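Long-range contacts in sensory box/GGDEF family protein (Vibrio cholerae serotype O1, PDB 6EIB), which catalyses the condensation of two GTP molecules into cyclic di-GMP through its GGEEF-type diguanylate cyclase domain and takes part in biofilm formation: residues A[22-26]-A[126-130]; A[31-35]-A[136-141]; A[68-73]-A[84-88]; A[91-95]-A[122-126]. All blocks are in the same frame, centred on the assembly; numbering follows the deposited sequence.

Contact 1. Residues A[22-26]-A[126-130]; sequences ARAKR and LHHGD. With EDO (1,2-ethanediol), chain O.
Leu126 lays its CD2 methyl against the CB of Ala24, 3.8 Å away, and the aliphatic part of Lys25 runs across the same side chain at about a right angle. The leucine CG stands anti to the backbone N (chi1 174°), which turns its methyls to the helix. Lys25 starts in the other sense, with CG anti to its carbonyl carbon, and then bends at chi3 and chi4. The bends carry Lys25 NZ over to the loop, where it donates to the main-chain O of Asp130 at 2.7 Å. The ammonium nitrogen sits 22° off the plane of that carbonyl. The contact joins the C-terminal end of helix 10-27 of the GGDEF domain to the loop that leads from strand 119-125 into helix 133-148. This loop makes a type I beta turn from His127 to Asp130, closed by Asp130 N to His127 O at 3.1 Å. The Asp130 carboxylate adds a second tie: His127 N reaches OD2 at 2.7 Å from above the carboxylate plane. OD2 also forms a salt bridge with Arg139 of helix 133-148. At the outer side, an ethanediol, probably from the crystallisation liquor, makes a weak bond from its O2 to His128 O, 2.8 Å long.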
loop_
_atom_site.group_PDB
_atom_site.type_symbol
_atom_site.label_atom_id
_atom_site.label_comp_id
_atom_site.label_asym_id
_atom_site.label_seq_id
_atom_site.Cartn_x
_atom_site.Cartn_y
_atom_site.Cartn_z
ATOM N N ALA A 22 1.590 -6.037 -18.230
ATOM C CA ALA A 22 1.590 -6.314 -19.673
ATOM C C ALA A 22 0.523 -5.513 -20.402
ATOM O O ALA A 22 0.716 -5.045 -21.529
ATOM C CB ALA A 22 1.393 -7.794 -19.910
ATOM N N ARG A 23 -0.644 -5.441 -19.779
ATOM C CA ARG A 23 -1.778 -4.660 -20.302
ATOM C C ARG A 23 -1.343 -3.164 -20.392
ATOM O O ARG A 23 -1.540 -2.488 -21.406
ATOM C CB ARG A 23 -2.995 -4.904 -19.384
ATOM C CG ARG A 23 -4.368 -4.578 -19.898
ATOM C CD ARG A 23 -5.415 -5.466 -19.196
ATOM N NE ARG A 23 -5.365 -5.322 -17.738
ATOM C CZ ARG A 23 -5.343 -6.333 -16.869
ATOM N NH1 ARG A 23 -5.385 -7.590 -17.299
ATOM N NH2 ARG A 23 -5.292 -6.084 -15.564
ATOM N N ALA A 24 -0.685 -2.675 -19.342
ATOM C CA ALA A 24 -0.224 -1.290 -19.283
ATOM C C ALA A 24 0.744 -0.913 -20.390
ATOM O O ALA A 24 0.628 0.171 -20.975
ATOM C CB ALA A 24 0.452 -1.030 -17.913
ATOM N N LYS A 25 1.707 -1.786 -20.667
ATOM C CA LYS A 25 2.640 -1.568 -21.777
ATOM C C LYS A 25 1.920 -1.675 -23.132
ATOM O O LYS A 25 2.145 -0.853 -24.027
ATOM C CB LYS A 25 3.789 -2.581 -21.729
ATOM C CG LYS A 25 4.924 -2.230 -20.746
ATOM C CD LYS A 25 5.942 -3.372 -20.674
ATOM C CE LYS A 25 7.394 -2.922 -20.941
ATOM N NZ LYS A 25 7.807 -1.870 -19.998
ATOM N N ARG A 26 1.012 -2.640 -23.244
ATOM C CA ARG A 26 0.304 -2.897 -24.506
ATOM C C ARG A 26 -0.614 -1.716 -24.858
ATOM O O ARG A 26 -0.633 -1.241 -25.993
ATOM C CB ARG A 26 -0.508 -4.195 -24.396
ATOM C CG ARG A 26 -1.442 -4.501 -25.581
ATOM C CD ARG A 26 -2.049 -5.916 -25.438
ATOM N NE ARG A 26 -2.950 -6.001 -24.274
ATOM C CZ ARG A 26 -4.256 -5.712 -24.321
ATOM N NH1 ARG A 26 -4.820 -5.369 -25.476
ATOM N NH2 ARG A 26 -5.009 -5.798 -23.225
ATOM N N LEU A 126 4.954 2.324 -13.353
ATOM C CA LEU A 126 5.652 1.715 -14.490
ATOM C C LEU A 126 6.531 2.754 -15.190
ATOM O O LEU A 126 6.075 3.873 -15.447
ATOM C CB LEU A 126 4.634 1.146 -15.489
ATOM C CG LEU A 126 5.102 0.583 -16.838
ATOM C CD1 LEU A 126 5.831 -0.695 -16.647
ATOM C CD2 LEU A 126 3.919 0.424 -17.806
ATOM N N HIS A 127 7.800 2.405 -15.445
ATOM C CA HIS A 127 8.713 3.238 -16.244
ATOM C C HIS A 127 9.015 2.509 -17.580
ATOM O O HIS A 127 8.878 1.285 -17.674
ATOM C CB HIS A 127 10.035 3.534 -15.508
ATOM C CG HIS A 127 9.891 4.413 -14.300
ATOM N ND1 HIS A 127 10.980 4.860 -13.579
ATOM C CD2 HIS A 127 8.796 4.910 -13.672
ATOM C CE1 HIS A 127 10.564 5.622 -12.583
ATOM N NE2 HIS A 127 9.244 5.660 -12.607
ATOM N N HIS A 128 9.462 3.231 -18.597
ATOM C CA HIS A 128 9.726 2.582 -19.893
ATOM C C HIS A 128 10.737 1.414 -19.902
ATOM O O HIS A 128 10.515 0.405 -20.572
ATOM C CB HIS A 128 10.124 3.661 -20.894
ATOM C CG HIS A 128 8.978 4.549 -21.259
ATOM N ND1 HIS A 128 7.833 4.065 -21.863
ATOM C CD2 HIS A 128 8.748 5.865 -21.023
ATOM C CE1 HIS A 128 6.970 5.053 -22.021
ATOM N NE2 HIS A 128 7.503 6.160 -21.525
ATOM N N GLY A 129 11.810 1.506 -19.148
ATOM C CA GLY A 129 12.784 0.418 -19.165
ATOM C C GLY A 129 12.380 -0.823 -18.385
ATOM O O GLY A 129 13.143 -1.789 -18.345
ATOM N N ASP A 130 11.213 -0.797 -17.732
ATOM C CA ASP A 130 10.758 -1.926 -16.916
ATOM C C ASP A 130 10.469 -3.206 -17.702
ATOM O O ASP A 130 9.850 -3.156 -18.764
ATOM C CB ASP A 130 9.473 -1.560 -16.157
ATOM C CG ASP A 130 9.681 -0.504 -15.094
ATOM O OD1 ASP A 130 10.855 -0.202 -14.755
ATOM O OD2 ASP A 130 8.659 0.028 -14.564
HETATM C C1 EDO O . 9.098 2.197 -24.121
HETATM O O1 EDO O . 10.008 3.304 -24.186
HETATM C C2 EDO O . 9.758 1.078 -23.331
HETATM O O2 EDO O . 8.773 0.203 -22.781
#

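Contact 2. Residues A[31-35]-A[136-141]; sequences LSCIS and IYRRSD. With SO4 (sulfate ion), chain G.
Ser140 OG and Ser35 OG lie 2.7 Å apart, the shortest polar approach between strand 31-35 and helix 136-141. Ser140 OG lies between its backbone N and carbonyl carbon (chi1 65°), and this turns it to the strand. The SG of Cys33 is 3.5 Å from Ser140 OG. The ring of Tyr137 stands beside the serine pair, with CE1 3.9 Å from Ser35 OG. Its hydroxyl bonds to Glu81, and CB of Asp141 covers one ring face near the rim. Below the serines the contact is apolar. Ile136 presses CG2 onto Cys33 CB at 3.5 Å, closer than usual for carbons. The other branch of Ile136 ends in CD1, which meets CD2 of Leu31 at 4.2 Å, the side chains crossing at about a right angle. From the outer side of the helix, Arg138 NH2 donates to O1 of a sulfate, probably from the crystallisation liquor, at 2.8 Å. Segment axes approach to 7.7 Å at 45°. Cys33 and Ser35 point to the helix, while Ser32 and Ile34 point away. This is a helix laid on the central strand of the GGDEF alpha/beta fold; the strand leads on to Asp37 and Ile38, two of the magnesium-binding residues by similarity.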
loop_
_atom_site.group_PDB
_atom_site.type_symbol
_atom_site.label_atom_id
_atom_site.label_comp_id
_atom_site.label_asym_id
_atom_site.label_seq_id
_atom_site.Cartn_x
_atom_site.Cartn_y
_atom_site.Cartn_z
ATOM N N LEU A 31 0.664 2.982 -14.775
ATOM C CA LEU A 31 0.335 1.928 -13.834
ATOM C C LEU A 31 1.051 2.232 -12.534
ATOM O O LEU A 31 2.262 2.130 -12.501
ATOM C CB LEU A 31 0.821 0.555 -14.346
ATOM C CG LEU A 31 0.653 -0.667 -13.443
ATOM C CD1 LEU A 31 -0.800 -0.960 -13.166
ATOM C CD2 LEU A 31 1.333 -1.926 -14.007
ATOM N N SER A 32 0.319 2.474 -11.455
ATOM C CA SER A 32 0.968 2.894 -10.197
ATOM C C SER A 32 0.952 1.827 -9.118
ATOM O O SER A 32 0.119 0.918 -9.110
ATOM C CB SER A 32 0.304 4.171 -9.655
ATOM O OG SER A 32 0.592 5.302 -10.465
ATOM N N CYS A 33 1.903 1.947 -8.182
ATOM C CA CYS A 33 2.080 0.924 -7.196
ATOM C C CYS A 33 2.340 1.596 -5.856
ATOM O O CYS A 33 3.212 2.447 -5.776
ATOM C CB CYS A 33 3.264 0.037 -7.605
ATOM S SG CYS A 33 3.606 -1.287 -6.472
ATOM N N ILE A 34 1.568 1.242 -4.833
ATOM C CA ILE A 34 1.799 1.792 -3.472
ATOM C C ILE A 34 2.159 0.685 -2.530
ATOM O O ILE A 34 1.422 -0.295 -2.425
ATOM C CB ILE A 34 0.544 2.481 -2.880
ATOM C CG1 ILE A 34 0.013 3.572 -3.814
ATOM C CG2 ILE A 34 0.897 3.082 -1.483
ATOM C CD1 ILE A 34 -1.490 4.010 -3.488
ATOM N N SER A 35 3.268 0.852 -1.824
ATOM C CA SER A 35 3.680 -0.077 -0.791
ATOM C C SER A 35 3.439 0.539 0.560
ATOM O O SER A 35 3.831 1.675 0.782
ATOM C CB SER A 35 5.179 -0.419 -0.908
ATOM O OG SER A 35 5.437 -1.076 -2.131
ATOM N N ILE A 136 9.069 -2.358 -10.664
ATOM C CA ILE A 136 8.185 -1.350 -10.044
ATOM C C ILE A 136 8.211 -1.491 -8.515
ATOM O O ILE A 136 8.402 -0.506 -7.801
ATOM C CB ILE A 136 6.736 -1.473 -10.549
ATOM C CG1 ILE A 136 6.695 -1.313 -12.072
ATOM C CG2 ILE A 136 5.820 -0.378 -9.923
ATOM C CD1 ILE A 136 5.242 -1.398 -12.700
ATOM N N TYR A 137 8.016 -2.719 -8.036
ATOM C CA TYR A 137 8.022 -2.996 -6.602
ATOM C C TYR A 137 9.319 -2.529 -5.941
ATOM O O TYR A 137 9.301 -1.982 -4.824
ATOM C CB TYR A 137 7.852 -4.513 -6.330
ATOM C CG TYR A 137 7.949 -4.789 -4.831
ATOM C CD1 TYR A 137 6.889 -4.471 -3.988
ATOM C CD2 TYR A 137 9.132 -5.240 -4.247
ATOM C CE1 TYR A 137 6.968 -4.658 -2.597
ATOM C CE2 TYR A 137 9.228 -5.414 -2.844
ATOM C CZ TYR A 137 8.130 -5.130 -2.034
ATOM O OH TYR A 137 8.167 -5.291 -0.638
ATOM N N ARG A 138 10.444 -2.735 -6.618
ATOM C CA ARG A 138 11.736 -2.279 -6.104
ATOM C C ARG A 138 11.712 -0.775 -5.804
ATOM O O ARG A 138 12.248 -0.307 -4.777
ATOM C CB ARG A 138 12.854 -2.613 -7.098
ATOM C CG ARG A 138 14.132 -1.976 -6.757
ATOM C CD ARG A 138 15.171 -2.265 -7.791
ATOM N NE ARG A 138 16.414 -1.625 -7.395
ATOM C CZ ARG A 138 16.728 -0.388 -7.753
ATOM N NH1 ARG A 138 15.893 0.302 -8.536
ATOM N NH2 ARG A 138 17.876 0.139 -7.352
ATOM N N ARG A 139 11.075 -0.005 -6.687
ATOM C CA ARG A 139 11.029 1.450 -6.503
ATOM C C ARG A 139 10.024 1.852 -5.414
ATOM O O ARG A 139 10.314 2.734 -4.614
ATOM C CB ARG A 139 10.708 2.156 -7.829
ATOM C CG ARG A 139 11.841 2.097 -8.874
ATOM C CD ARG A 139 11.537 2.976 -10.029
ATOM N NE ARG A 139 10.301 2.548 -10.671
ATOM C CZ ARG A 139 10.261 1.797 -11.778
ATOM N NH1 ARG A 139 11.395 1.428 -12.369
ATOM N NH2 ARG A 139 9.092 1.446 -12.311
ATOM N N SER A 140 8.851 1.222 -5.362
ATOM C CA SER A 140 7.914 1.600 -4.302
ATOM C C SER A 140 8.451 1.119 -2.962
ATOM O O SER A 140 8.287 1.795 -1.959
ATOM C CB SER A 140 6.489 1.080 -4.548
ATOM O OG SER A 140 6.379 -0.332 -4.532
ATOM N N ASP A 141 9.098 -0.047 -2.945
ATOM C CA ASP A 141 9.663 -0.568 -1.709
ATOM C C ASP A 141 10.764 0.370 -1.224
ATOM O O ASP A 141 10.879 0.642 -0.009
ATOM C CB ASP A 141 10.187 -2.005 -1.928
ATOM C CG ASP A 141 10.582 -2.721 -0.614
ATOM O OD1 ASP A 141 9.959 -2.458 0.435
ATOM O OD2 ASP A 141 11.535 -3.547 -0.641
HETATM S S SO4 G . 18.729 3.297 -7.726
HETATM O O1 SO4 G . 17.519 2.915 -7.013
HETATM O O2 SO4 G . 19.128 4.629 -7.286
HETATM O O3 SO4 G . 19.806 2.361 -7.401
HETATM O O4 SO4 G . 18.452 3.294 -9.158
#

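Contact 3. Residues A[68-73]-A[84-88]; sequences ISDHHF and IVLEN
Ile68 and Ile84 meet tip to tip, CD1 to CG2 at 3.7 Å, and this end of the contact is tightly packed. Ile68 CG2 also touches CD2 of Leu86 at 3.6 Å. Leu86 CD2 also lies against CB of His72 at 3.6 Å, so it meets both the start and the end of the loop. Ile101 of helix 91-107 touches both isoleucines. The His72 ring has Ile68 CB over one face. His72 ND1 donates to Asp70 O at 3.0 Å, nearly in the ring plane, and this bond fixes the ring. Next in the chain, Phe73 and Val85 form an antiparallel hydrogen-bonded pair. Phe73 N to Val85 O and Val85 N to Phe73 O are both 2.9 Å, with N-H...O angles of 168°. Here strand 73-76 joins strand 81-87 as the edge of the sheet, in the beta hairpin whose turn and start of the second strand carry the GGEEF signature of the domain. The Phe73 ring takes Val85 CG1 at its edge. The far end of the Phe73 ring, CZ, is 3.3 Å from Glu87 OE1, and the carboxylate is turned 23° from the ring plane; OE2 is held by a salt bridge to Arg23. The other side is looser. His71 is exposed and runs alongside Glu87, with CD2 4.1 Å from OE1. A water accepts from Glu87 N at 2.9 Å and donates weakly to His71 O.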
loop_
_atom_site.group_PDB
_atom_site.type_symbol
_atom_site.label_atom_id
_atom_site.label_comp_id
_atom_site.label_asym_id
_atom_site.label_seq_id
_atom_site.Cartn_x
_atom_site.Cartn_y
_atom_site.Cartn_z
ATOM N N ILE A 68 -10.037 4.702 -2.239
ATOM C CA ILE A 68 -9.835 4.491 -3.665
ATOM C C ILE A 68 -11.112 3.916 -4.267
ATOM O O ILE A 68 -11.306 2.699 -4.316
ATOM C CB ILE A 68 -8.666 3.533 -3.943
ATOM C CG1 ILE A 68 -7.438 3.917 -3.101
ATOM C CG2 ILE A 68 -8.356 3.480 -5.416
ATOM C CD1 ILE A 68 -6.325 2.887 -3.180
ATOM N N SER A 69 -11.971 4.788 -4.770
ATOM C CA SER A 69 -13.246 4.316 -5.289
ATOM C C SER A 69 -13.028 3.561 -6.603
ATOM O O SER A 69 -13.695 2.556 -6.861
ATOM C CB SER A 69 -14.224 5.481 -5.465
ATOM O OG SER A 69 -13.676 6.476 -6.309
ATOM N N ASP A 70 -12.124 4.051 -7.448
ATOM C CA ASP A 70 -11.843 3.348 -8.697
ATOM C C ASP A 70 -11.114 2.016 -8.528
ATOM O O ASP A 70 -10.347 1.808 -7.566
ATOM C CB ASP A 70 -11.059 4.220 -9.667
ATOM C CG ASP A 70 -11.930 5.248 -10.347
ATOM O OD1 ASP A 70 -13.123 4.946 -10.592
ATOM O OD2 ASP A 70 -11.413 6.337 -10.681
ATOM N N HIS A 71 -11.333 1.145 -9.516
ATOM C CA HIS A 71 -10.744 -0.190 -9.560
ATOM C C HIS A 71 -9.264 -0.161 -9.191
ATOM O O HIS A 71 -8.541 0.790 -9.509
ATOM C CB HIS A 71 -10.917 -0.823 -10.953
ATOM C CG HIS A 71 -10.500 -2.267 -11.017
ATOM N ND1 HIS A 71 -11.164 -3.267 -10.334
ATOM C CD2 HIS A 71 -9.471 -2.872 -11.663
ATOM C CE1 HIS A 71 -10.565 -4.426 -10.564
ATOM N NE2 HIS A 71 -9.539 -4.213 -11.369
ATOM N N HIS A 72 -8.847 -1.206 -8.484
ATOM C CA HIS A 72 -7.503 -1.310 -7.943
ATOM C C HIS A 72 -7.350 -2.733 -7.458
ATOM O O HIS A 72 -8.352 -3.428 -7.267
ATOM C CB HIS A 72 -7.307 -0.291 -6.819
ATOM C CG HIS A 72 -8.143 -0.551 -5.605
ATOM N ND1 HIS A 72 -9.402 -0.015 -5.437
ATOM C CD2 HIS A 72 -7.841 -1.174 -4.436
ATOM C CE1 HIS A 72 -9.880 -0.382 -4.261
ATOM N NE2 HIS A 72 -8.941 -1.070 -3.625
ATOM N N PHE A 73 -6.108 -3.179 -7.293
ATOM C CA PHE A 73 -5.824 -4.496 -6.755
ATOM C C PHE A 73 -5.136 -4.303 -5.420
ATOM O O PHE A 73 -4.395 -3.343 -5.289
ATOM C CB PHE A 73 -4.908 -5.311 -7.674
ATOM C CG PHE A 73 -5.400 -5.421 -9.088
ATOM C CD1 PHE A 73 -6.514 -6.198 -9.390
ATOM C CD2 PHE A 73 -4.735 -4.775 -10.115
ATOM C CE1 PHE A 73 -6.965 -6.331 -10.726
ATOM C CE2 PHE A 73 -5.179 -4.899 -11.455
ATOM C CZ PHE A 73 -6.283 -5.664 -11.749
ATOM N N ILE A 84 -0.797 -1.792 -3.158
ATOM C CA ILE A 84 -1.958 -1.412 -3.948
ATOM C C ILE A 84 -1.502 -1.110 -5.359
ATOM O O ILE A 84 -0.587 -0.311 -5.575
ATOM C CB ILE A 84 -2.671 -0.205 -3.352
ATOM C CG1 ILE A 84 -3.068 -0.509 -1.913
ATOM C CG2 ILE A 84 -3.946 0.166 -4.169
ATOM C CD1 ILE A 84 -3.507 0.720 -1.164
ATOM N N VAL A 85 -2.172 -1.739 -6.317
ATOM C CA VAL A 85 -1.847 -1.528 -7.712
ATOM C C VAL A 85 -2.965 -0.809 -8.389
ATOM O O VAL A 85 -4.111 -1.265 -8.313
ATOM C CB VAL A 85 -1.577 -2.874 -8.429
ATOM C CG1 VAL A 85 -1.394 -2.662 -9.964
ATOM C CG2 VAL A 85 -0.354 -3.565 -7.787
ATOM N N LEU A 86 -2.655 0.317 -9.036
ATOM C CA LEU A 86 -3.716 1.152 -9.637
ATOM C C LEU A 86 -3.582 1.233 -11.158
ATOM O O LEU A 86 -2.661 1.863 -11.667
ATOM C CB LEU A 86 -3.709 2.566 -9.054
ATOM C CG LEU A 86 -3.893 2.901 -7.567
ATOM C CD1 LEU A 86 -3.552 4.358 -7.324
ATOM C CD2 LEU A 86 -5.331 2.732 -7.152
ATOM N N GLU A 87 -4.463 0.563 -11.889
ATOM C CA GLU A 87 -4.414 0.651 -13.363
ATOM C C GLU A 87 -4.811 2.018 -13.903
ATOM O O GLU A 87 -5.641 2.721 -13.318
ATOM C CB GLU A 87 -5.280 -0.430 -14.001
ATOM C CG GLU A 87 -4.761 -1.837 -13.787
ATOM C CD GLU A 87 -5.459 -2.838 -14.718
ATOM O OE1 GLU A 87 -6.388 -3.523 -14.241
ATOM O OE2 GLU A 87 -5.096 -2.937 -15.917
ATOM N N ASN A 88 -4.214 2.382 -15.030
ATOM C CA ASN A 88 -4.522 3.641 -15.693
ATOM C C ASN A 88 -4.513 4.812 -14.701
ATOM O O ASN A 88 -5.434 5.646 -14.682
ATOM C CB ASN A 88 -5.877 3.557 -16.432
ATOM C CG ASN A 88 -5.965 4.557 -17.544
ATOM O OD1 ASN A 88 -4.936 4.943 -18.105
ATOM N ND2 ASN A 88 -7.188 4.960 -17.913
HETATM O O HOH W 1 -6.799 -0.724 -10.883
#

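Contact 4. Residues A[91-95]-A[122-126]; sequences VETAF and GVSSL. With SO4 (sulfate ion), chain E.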
loop_
_atom_site.group_PDB
_atom_site.type_symbol
_atom_site.label_atom_id
_atom_site.label_comp_id
_atom_site.label_asym_id
_atom_site.label_seq_id
_atom_site.Cartn_x
_atom_site.Cartn_y
_atom_site.Cartn_z
ATOM N N VAL A 91 1.403 8.496 -11.388
ATOM C CA VAL A 91 2.027 8.294 -10.069
ATOM C C VAL A 91 1.582 9.360 -9.050
ATOM O O VAL A 91 1.376 9.021 -7.887
ATOM C CB VAL A 91 3.583 8.227 -10.182
ATOM C CG1 VAL A 91 4.194 9.579 -10.557
ATOM C CG2 VAL A 91 4.219 7.639 -8.899
ATOM N N GLU A 92 1.410 10.615 -9.468
ATOM C CA GLU A 92 0.950 11.687 -8.557
ATOM C C GLU A 92 -0.412 11.443 -7.968
ATOM O O GLU A 92 -0.646 11.760 -6.803
ATOM C CB GLU A 92 0.926 13.061 -9.241
ATOM C CG GLU A 92 2.272 13.803 -9.310
ATOM C CD GLU A 92 3.171 13.405 -10.489
ATOM O OE1 GLU A 92 2.777 12.554 -11.299
ATOM O OE2 GLU A 92 4.272 13.979 -10.632
ATOM N N THR A 93 -1.318 10.903 -8.768
ATOM C CA THR A 93 -2.647 10.564 -8.279
ATOM C C THR A 93 -2.493 9.490 -7.205
ATOM O O THR A 93 -3.037 9.619 -6.104
ATOM C CB THR A 93 -3.538 10.070 -9.419
ATOM O OG1 THR A 93 -3.600 11.080 -10.437
ATOM C CG2 THR A 93 -4.945 9.758 -8.912
ATOM N N ALA A 94 -1.660 8.486 -7.481
ATOM C CA ALA A 94 -1.412 7.427 -6.506
ATOM C C ALA A 94 -0.802 7.992 -5.218
ATOM O O ALA A 94 -1.150 7.556 -4.132
ATOM C CB ALA A 94 -0.482 6.348 -7.101
ATOM N N PHE A 95 0.103 8.954 -5.347
ATOM C CA PHE A 95 0.724 9.554 -4.192
ATOM C C PHE A 95 -0.345 10.242 -3.332
ATOM O O PHE A 95 -0.403 10.056 -2.108
ATOM C CB PHE A 95 1.793 10.550 -4.622
ATOM C CG PHE A 95 2.491 11.207 -3.471
ATOM C CD1 PHE A 95 3.488 10.536 -2.757
ATOM C CD2 PHE A 95 2.141 12.486 -3.083
ATOM C CE1 PHE A 95 4.121 11.155 -1.669
ATOM C CE2 PHE A 95 2.774 13.116 -2.001
ATOM C CZ PHE A 95 3.758 12.445 -1.296
ATOM N N GLY A 122 5.284 4.010 0.239
ATOM C CA GLY A 122 6.185 4.418 -0.820
ATOM C C GLY A 122 5.399 4.246 -2.121
ATOM O O GLY A 122 4.612 3.297 -2.247
ATOM N N VAL A 123 5.633 5.124 -3.084
ATOM C CA VAL A 123 4.869 5.113 -4.348
ATOM C C VAL A 123 5.742 5.133 -5.603
ATOM O O VAL A 123 6.706 5.893 -5.704
ATOM C CB VAL A 123 3.947 6.330 -4.430
ATOM C CG1 VAL A 123 3.035 6.218 -5.644
ATOM C CG2 VAL A 123 3.154 6.486 -3.134
ATOM N N SER A 124 5.407 4.314 -6.594
ATOM C CA SER A 124 6.085 4.462 -7.852
ATOM C C SER A 124 5.114 4.057 -8.925
ATOM O O SER A 124 3.931 3.804 -8.653
ATOM C CB SER A 124 7.362 3.592 -7.923
ATOM O OG SER A 124 8.194 3.987 -9.027
ATOM N N SER A 125 5.624 3.966 -10.142
ATOM C CA SER A 125 4.791 3.538 -11.249
ATOM C C SER A 125 5.627 2.934 -12.375
ATOM O O SER A 125 6.851 3.060 -12.390
ATOM C CB SER A 125 3.969 4.706 -11.769
ATOM O OG SER A 125 4.807 5.659 -12.379
ATOM N N LEU A 126 4.954 2.324 -13.353
ATOM C CA LEU A 126 5.652 1.715 -14.490
ATOM C C LEU A 126 6.531 2.754 -15.190
ATOM O O LEU A 126 6.075 3.873 -15.447
ATOM C CB LEU A 126 4.634 1.146 -15.489
ATOM C CG LEU A 126 5.102 0.583 -16.838
ATOM C CD1 LEU A 126 5.831 -0.695 -16.647
ATOM C CD2 LEU A 126 3.919 0.424 -17.806
HETATM S S SO4 E . 3.139 8.142 -14.858
HETATM O O1 SO4 E . 3.274 6.822 -14.250
HETATM O O2 SO4 E . 2.243 8.952 -14.048
HETATM O O3 SO4 E . 4.437 8.793 -14.958
HETATM O O4 SO4 E . 2.522 8.005 -16.197
#
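Helix 91-95 runs nearly antiparallel to strand 122-125, at 160°, with the segment axes 7.9 Å apart at their closest. Val123 CG1 touches Val91 CG2 at 3.7 Å and Ala94 CB at 3.8 Å. The other methyl of Val123, CG2, approaches CD1 of Phe95 at 4.1 Å, and the side chains cross at about a right angle. The phenyl ring reaches that place with CG anti to the backbone N (chi1 -180°). Val91 CG2 also lies over the main chain of the strand, 3.7 Å from Ser124 C. Ile157 of strand 154-157 touches both Val91 and Phe95. Ser124 is turned to the other side of the sheet, where Arg139 holds its OG. Towards the end of the strand the contact becomes polar. Ser125 OG is 3.6 Å from Val91 CB and bonds to O1 of a sulfate at 2.7 Å. The sulfate O2 takes the N-H of Val91 at 2.8 Å, with an angle of 153°. His90 ND1 is a third partner. The sulfate probably comes from the crystallisation liquor, yet it bridges helix and strand. Its position at the helix N terminus implies that the helix dipole, with the first backbone N-H, would favour an anion here.

In the fold
From the N terminus, helix 10-27 gives contact 1 its first segment, and strand 31-38, next in the chain, opens contact 2. Contact 3 then closes a short loop between the loop that follows helix 50-67 and strand 81-87. It lies nested within the loops of contacts 1 and 2. Helix 91-107 follows and opens contact 4, which closes on strand 119-125, in series after contact 3 and within contact 2. Contact 1 ends on the same stretch, sharing Leu126. Contact 2 closes last, on helix 133-148, and crosses contact 1. Contacts 2, 3 and 4 all reach the one sheet, through neighbouring strands 81-87, 31-38 and 119-125. Arg139 and Arg23 join contact 1 to contacts 2 and 3.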